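Local coordinates for protein Methylcobalamin\: coenzyme M methyltransferase (Methanosarcina mazei, PDB 4AY7) that probably transfers a methyl group from a methylated corrinoid to coenzyme M in methanogenesis, as a zinc-dependent enzyme with a TIM-barrel fold, at residues A[133-136]-A[137-141]; A[193-196]-A[197-201]; A[300-303]-A[304-307]. All blocks are in the same frame, centred on the assembly; numbering follows the deposited sequence.

Contacts 1 and 2 are single-helix contacts on neighbouring helices of the barrel wall, 130-144 and 178-202. They touch each other. V133, L134 and I137 of contact 1 meet Y195, A198 and M199 of contact 2, and the two centres lie about 13 Å apart. Each has a buried side against the strands and a more exposed side. Contact 3 lies farther out, at the start of helix 303-315, with P302 and D304 exposed and I306 buried. Its nearest atoms are about 23 Å from contact 1. Contact 1 adds a long surface salt bridge to its aliphatic side, contact 2 a Met-aromatic pair, and contact 3 a helix start with a cis proline.

Contact 1: residues A[133-136]-A[137-141]; sequences VLEA and IKIIR
V133 meets I137 one helical turn on. CG1 of V133 lies 4.0 Å from CD1 of I137, and the two side chains run obliquely past each other. I137 N also donates to V133 O at 3.0 Å. L134 O accepts the N-H of K138 in a longer bond of 3.3 Å, and CE of K138 lies 3.3 Å from L134 O. The lysine bends at chi3 and chi4, which carries NZ across to E135. OE1 of E135 is 3.6 Å from this NZ, a long salt bridge on the outer side of the helix. The backbone oxygen of E135 receives the N-H of I139. A136 O is bonded by I140 N at 2.8 Å, with a nearly straight angle of 170°. I140 has CG1 beside its own backbone N (chi1 -67°), and this lays CG1 against A136 O. The I140 side chain also packs on V78, L80, I150 and L67. Replacing it with an alanine would probably open a gap toward helix 59-71 and strands 78-80 and 150-155. This is a regular i to i+4 ladder on an amphipathic helix, with its apolar face against the strands of a TIM barrel.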
loop_
_atom_site.group_PDB
_atom_site.type_symbol
_atom_site.label_atom_id
_atom_site.label_comp_id
_atom_site.label_asym_id
_atom_site.label_seq_id
_atom_site.Cartn_x
_atom_site.Cartn_y
_atom_site.Cartn_z
ATOM N N VAL A 133 -14.860 -1.873 -3.677
ATOM C CA VAL A 133 -13.934 -0.942 -3.070
ATOM C C VAL A 133 -14.455 0.487 -3.116
ATOM O O VAL A 133 -14.440 1.167 -2.091
ATOM C CB VAL A 133 -12.558 -0.997 -3.747
ATOM C CG1 VAL A 133 -11.646 0.093 -3.135
ATOM C CG2 VAL A 133 -11.951 -2.392 -3.503
ATOM N N LEU A 134 -15.012 0.914 -4.248
ATOM C CA LEU A 134 -15.522 2.286 -4.323
ATOM C C LEU A 134 -16.686 2.491 -3.388
ATOM O O LEU A 134 -16.798 3.497 -2.720
ATOM C CB LEU A 134 -15.885 2.647 -5.771
ATOM C CG LEU A 134 -14.716 2.513 -6.772
ATOM C CD1 LEU A 134 -15.171 2.997 -8.145
ATOM C CD2 LEU A 134 -13.437 3.305 -6.333
ATOM N N GLU A 135 -17.570 1.542 -3.318
ATOM C CA GLU A 135 -18.660 1.647 -2.408
ATOM C C GLU A 135 -18.221 1.613 -0.921
ATOM O O GLU A 135 -18.804 2.293 -0.108
ATOM C CB GLU A 135 -19.677 0.564 -2.721
ATOM C CG GLU A 135 -20.788 0.469 -1.707
ATOM C CD GLU A 135 -21.841 1.579 -1.847
ATOM O OE1 GLU A 135 -21.699 2.537 -2.696
ATOM O OE2 GLU A 135 -22.878 1.432 -1.148
ATOM N N ALA A 136 -17.214 0.828 -0.594
ATOM C CA ALA A 136 -16.734 0.742 0.804
ATOM C C ALA A 136 -16.096 2.061 1.249
ATOM O O ALA A 136 -16.310 2.507 2.363
ATOM C CB ALA A 136 -15.787 -0.446 1.029
ATOM N N ILE A 137 -15.416 2.727 0.312
ATOM C CA ILE A 137 -14.828 4.050 0.587
ATOM C C ILE A 137 -15.922 5.025 0.939
ATOM O O ILE A 137 -15.802 5.749 1.906
ATOM C CB ILE A 137 -14.027 4.585 -0.612
ATOM C CG1 ILE A 137 -12.782 3.703 -0.790
ATOM C CG2 ILE A 137 -13.707 6.073 -0.375
ATOM C CD1 ILE A 137 -12.083 3.898 -2.168
ATOM N N LYS A 138 -17.002 5.013 0.171
ATOM C CA LYS A 138 -18.140 5.921 0.475
ATOM C C LYS A 138 -18.797 5.606 1.795
ATOM O O LYS A 138 -19.180 6.506 2.545
ATOM C CB LYS A 138 -19.178 5.839 -0.623
ATOM C CG LYS A 138 -18.607 6.320 -1.944
ATOM C CD LYS A 138 -19.566 6.022 -3.086
ATOM C CE LYS A 138 -18.821 5.572 -4.359
ATOM N NZ LYS A 138 -19.670 4.523 -4.987
ATOM N N ILE A 139 -18.915 4.326 2.104
ATOM C CA ILE A 139 -19.469 3.927 3.414
ATOM C C ILE A 139 -18.563 4.406 4.563
ATOM O O ILE A 139 -19.051 4.897 5.580
ATOM C CB ILE A 139 -19.595 2.443 3.530
ATOM C CG1 ILE A 139 -20.636 1.929 2.510
ATOM C CG2 ILE A 139 -20.041 2.014 4.941
ATOM C CD1 ILE A 139 -20.701 0.406 2.504
ATOM N N ILE A 140 -17.254 4.195 4.417
ATOM C CA ILE A 140 -16.247 4.702 5.413
ATOM C C ILE A 140 -16.339 6.235 5.601
ATOM O O ILE A 140 -16.567 6.703 6.701
ATOM C CB ILE A 140 -14.816 4.303 5.021
ATOM C CG1 ILE A 140 -14.705 2.781 5.142
ATOM C CG2 ILE A 140 -13.755 5.101 5.836
ATOM C CD1 ILE A 140 -13.460 2.210 4.448
ATOM N N ARG A 141 -16.306 6.979 4.497
ATOM C CA ARG A 141 -16.469 8.420 4.541
ATOM C C ARG A 141 -17.721 8.851 5.270
ATOM O O ARG A 141 -17.691 9.752 6.099
ATOM C CB ARG A 141 -16.469 9.051 3.153
ATOM C CG ARG A 141 -16.647 10.564 3.203
ATOM C CD ARG A 141 -15.507 11.306 3.941
ATOM N NE ARG A 141 -14.224 11.158 3.256
ATOM C CZ ARG A 141 -13.011 11.137 3.859
ATOM N NH1 ARG A 141 -12.896 11.188 5.190
ATOM N NH2 ARG A 141 -11.890 11.039 3.130
#

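Contact 2: residues A[193-196]-A[197-201]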
loop_
_atom_site.group_PDB
_atom_site.type_symbol
_atom_site.label_atom_id
_atom_site.label_comp_id
_atom_site.label_asym_id
_atom_site.label_seq_id
_atom_site.Cartn_x
_atom_site.Cartn_y
_atom_site.Cartn_z
ATOM N N ILE A 193 -3.772 4.121 -13.102
ATOM C CA ILE A 193 -4.093 5.532 -12.895
ATOM C C ILE A 193 -5.618 5.676 -12.870
ATOM O O ILE A 193 -6.198 6.395 -12.006
ATOM C CB ILE A 193 -3.488 6.362 -14.039
ATOM C CG1 ILE A 193 -2.003 6.391 -13.855
ATOM C CG2 ILE A 193 -4.152 7.712 -14.125
ATOM C CD1 ILE A 193 -1.281 6.897 -15.069
ATOM N N ILE A 194 -6.275 4.981 -13.789
ATOM C CA ILE A 194 -7.749 5.023 -13.864
ATOM C C ILE A 194 -8.377 4.592 -12.521
ATOM O O ILE A 194 -9.304 5.225 -12.019
ATOM C CB ILE A 194 -8.312 4.179 -15.008
ATOM C CG1 ILE A 194 -7.956 4.804 -16.386
ATOM C CG2 ILE A 194 -9.846 3.992 -14.846
ATOM C CD1 ILE A 194 -8.050 3.894 -17.604
ATOM N N TYR A 195 -7.927 3.472 -12.000
ATOM C CA TYR A 195 -8.488 2.925 -10.725
ATOM C C TYR A 195 -8.148 3.829 -9.556
ATOM O O TYR A 195 -9.009 4.177 -8.741
ATOM C CB TYR A 195 -7.910 1.547 -10.491
ATOM C CG TYR A 195 -8.325 0.864 -9.183
ATOM C CD1 TYR A 195 -9.608 0.998 -8.666
ATOM C CD2 TYR A 195 -7.428 0.080 -8.487
ATOM C CE1 TYR A 195 -9.993 0.371 -7.479
ATOM C CE2 TYR A 195 -7.800 -0.625 -7.319
ATOM C CZ TYR A 195 -9.091 -0.450 -6.812
ATOM O OH TYR A 195 -9.474 -1.054 -5.651
ATOM N N ALA A 196 -6.893 4.254 -9.487
ATOM C CA ALA A 196 -6.454 5.181 -8.412
ATOM C C ALA A 196 -7.326 6.462 -8.370
ATOM O O ALA A 196 -7.842 6.819 -7.331
ATOM C CB ALA A 196 -4.969 5.537 -8.599
ATOM N N ASN A 197 -7.504 7.134 -9.505
ATOM C CA ASN A 197 -8.370 8.266 -9.560
ATOM C C ASN A 197 -9.784 8.042 -9.205
ATOM O O ASN A 197 -10.450 8.941 -8.641
ATOM C CB ASN A 197 -8.206 9.046 -10.895
ATOM C CG ASN A 197 -6.885 9.824 -10.986
ATOM O OD1 ASN A 197 -6.425 10.328 -10.012
ATOM N ND2 ASN A 197 -6.285 9.902 -12.177
ATOM N N ALA A 198 -10.308 6.844 -9.540
ATOM C CA ALA A 198 -11.618 6.465 -9.074
ATOM C C ALA A 198 -11.696 6.385 -7.578
ATOM O O ALA A 198 -12.722 6.779 -7.008
ATOM C CB ALA A 198 -12.093 5.127 -9.672
ATOM N N MET A 199 -10.715 5.765 -6.936
ATOM C CA MET A 199 -10.712 5.756 -5.457
ATOM C C MET A 199 -10.662 7.180 -4.889
ATOM O O MET A 199 -11.389 7.476 -3.947
ATOM C CB MET A 199 -9.558 4.933 -4.889
ATOM C CG MET A 199 -9.690 3.459 -5.109
ATOM S SD MET A 199 -8.614 2.372 -4.111
ATOM C CE MET A 199 -7.080 2.503 -5.005
ATOM N N VAL A 200 -9.881 8.067 -5.506
ATOM C CA VAL A 200 -9.870 9.448 -5.092
ATOM C C VAL A 200 -11.257 10.049 -5.223
ATOM O O VAL A 200 -11.728 10.698 -4.282
ATOM C CB VAL A 200 -8.799 10.284 -5.872
ATOM C CG1 VAL A 200 -8.940 11.787 -5.589
ATOM C CG2 VAL A 200 -7.375 9.790 -5.531
ATOM N N GLU A 201 -11.909 9.857 -6.383
ATOM C CA GLU A 201 -13.271 10.417 -6.612
ATOM C C GLU A 201 -14.240 9.843 -5.599
ATOM O O GLU A 201 -15.167 10.526 -5.213
ATOM C CB GLU A 201 -13.778 10.217 -8.064
ATOM C CG GLU A 201 -13.114 11.155 -9.109
ATOM C CD GLU A 201 -12.823 10.579 -10.564
ATOM O OE1 GLU A 201 -13.372 9.510 -10.987
ATOM O OE2 GLU A 201 -12.018 11.212 -11.329
#
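I193 O receives the N-H of N197 at 2.9 Å, and the bond is almost straight at 175°. CG of N197 sits beside its own backbone N (chi1 -72°), and the side chain runs alongside that of I193. ND2 of N197 then rests 3.6 Å from CG2 of I193. The polar end of N197 is held elsewhere: OD1 accepts from N240 N and ND2 donates to S238 O. These two bonds fix the turn of the amide and tie the helix to the end of helix 221-238 and the loop after it. Y195 and M199 make the other side-chain pair. The methyl CE of M199 lies over one ring face of Y195, 4.1 Å from the ring centroid, in a CH-pi contact offset toward the rim. The sulfur comes in obliquely, with SD of M199 4.4 Å from the centroid of the Y195 ring. The bend at chi3 of M199 (-79°) folds CE back over the ring. CG of M199 is also 3.9 Å from CE1 of Y195. M154 and V133 touch both residues. This is a Met-aromatic pair at i and i+4 on helix 178-202, packed against helix 130-144 and strand 150-155.

Contact 3: residues A[300-303]-A[304-307]; sequences PGPV and DKIK
P302 and I306 are joined by a backbone hydrogen bond, the first of the new helix. The N-H of I306 points at P302 O at 3.2 Å, with an angle of 163°. K305 N also reaches P302 O, but at 127° this bond is weak. The next rung is firmer: K307 N donates its N-H to V303 O at 2.9 Å. P302 holds the N-cap position, and the peptide bond before it is cis. It has no N-H, and its carbonyl serves the first turn.

Apolar contacts follow the same turn. CD of the P302 ring lies 3.9 Å from CB of K305, and the two side chains meet at a slant. CD1 of I306 lies 3.9 Å from CA of G301. I306 also packs on T297, L298, N335 and A338, and V303 meets the last two.

Polar atoms take part too. K305 has CG anti to the backbone N (chi1 -174°), and its CD passes close to the carbonyl oxygen of G301. The charged end of K307 is paired outside the two segments, in a salt bridge from NZ to E345 OE2 on helix 333-346. The chemistry implies a short connection between helices 294-298 and 303-315, whose path is probably shaped by the positive phi of G301, which favours glycine, and the cis peptide before P302. Backbone bonds start the new helix, and V303, I306 and K307 join it to helix 333-346.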
loop_
_atom_site.group_PDB
_atom_site.type_symbol
_atom_site.label_atom_id
_atom_site.label_comp_id
_atom_site.label_asym_id
_atom_site.label_seq_id
_atom_site.Cartn_x
_atom_site.Cartn_y
_atom_site.Cartn_z
ATOM N N PRO A 300 4.696 -10.801 16.713
ATOM C CA PRO A 300 4.967 -11.510 17.955
ATOM C C PRO A 300 4.935 -10.670 19.196
ATOM O O PRO A 300 4.817 -11.201 20.285
ATOM C CB PRO A 300 6.357 -12.148 17.727
ATOM C CG PRO A 300 6.989 -11.393 16.647
ATOM C CD PRO A 300 5.875 -10.778 15.820
ATOM N N GLY A 301 5.020 -9.348 19.062
ATOM C CA GLY A 301 5.323 -8.514 20.190
ATOM C C GLY A 301 6.675 -8.930 20.801
ATOM O O GLY A 301 7.544 -9.451 20.073
ATOM N N PRO A 302 6.865 -8.673 22.101
ATOM C CA PRO A 302 5.845 -8.101 22.995
ATOM C C PRO A 302 5.639 -6.598 22.843
ATOM O O PRO A 302 6.306 -5.927 21.981
ATOM C CB PRO A 302 6.409 -8.384 24.371
ATOM C CG PRO A 302 7.850 -8.306 24.143
ATOM C CD PRO A 302 8.093 -8.978 22.843
ATOM N N VAL A 303 4.676 -6.084 23.608
ATOM C CA VAL A 303 4.280 -4.679 23.468
ATOM C C VAL A 303 5.516 -3.749 23.644
ATOM O O VAL A 303 5.717 -2.760 22.941
ATOM C CB VAL A 303 3.109 -4.357 24.461
ATOM C CG1 VAL A 303 3.066 -2.857 24.748
ATOM C CG2 VAL A 303 1.752 -4.818 23.864
ATOM N N ASP A 304 6.356 -4.061 24.608
ATOM C CA ASP A 304 7.478 -3.182 24.894
ATOM C C ASP A 304 8.537 -3.169 23.837
ATOM O O ASP A 304 9.253 -2.157 23.721
ATOM C CB ASP A 304 8.118 -3.509 26.253
ATOM C CG ASP A 304 7.223 -3.125 27.416
ATOM O OD1 ASP A 304 6.262 -2.344 27.182
ATOM O OD2 ASP A 304 7.472 -3.588 28.561
ATOM N N LYS A 305 8.634 -4.263 23.057
ATOM C CA LYS A 305 9.535 -4.295 21.924
ATOM C C LYS A 305 9.018 -3.451 20.762
ATOM O O LYS A 305 9.775 -2.727 20.075
ATOM C CB LYS A 305 9.808 -5.702 21.551
ATOM C CG LYS A 305 10.835 -5.963 20.463
ATOM C CD LYS A 305 10.508 -7.310 19.791
ATOM C CE LYS A 305 11.365 -7.597 18.522
ATOM N NZ LYS A 305 12.248 -8.755 18.813
ATOM N N ILE A 306 7.701 -3.479 20.543
ATOM C CA ILE A 306 7.030 -2.633 19.551
ATOM C C ILE A 306 7.260 -1.166 19.941
ATOM O O ILE A 306 7.661 -0.368 19.076
ATOM C CB ILE A 306 5.551 -2.966 19.419
ATOM C CG1 ILE A 306 5.401 -4.406 18.932
ATOM C CG2 ILE A 306 4.745 -1.943 18.591
ATOM C CD1 ILE A 306 3.975 -5.007 19.150
ATOM N N LYS A 307 7.067 -0.813 21.206
ATOM C CA LYS A 307 7.225 0.613 21.628
ATOM C C LYS A 307 8.668 1.074 21.487
ATOM O O LYS A 307 8.903 2.159 20.974
ATOM C CB LYS A 307 6.682 0.916 23.015
ATOM C CG LYS A 307 5.181 0.650 23.148
ATOM C CD LYS A 307 4.509 1.442 24.269
ATOM C CE LYS A 307 4.908 0.974 25.622
ATOM N NZ LYS A 307 4.252 1.697 26.798
#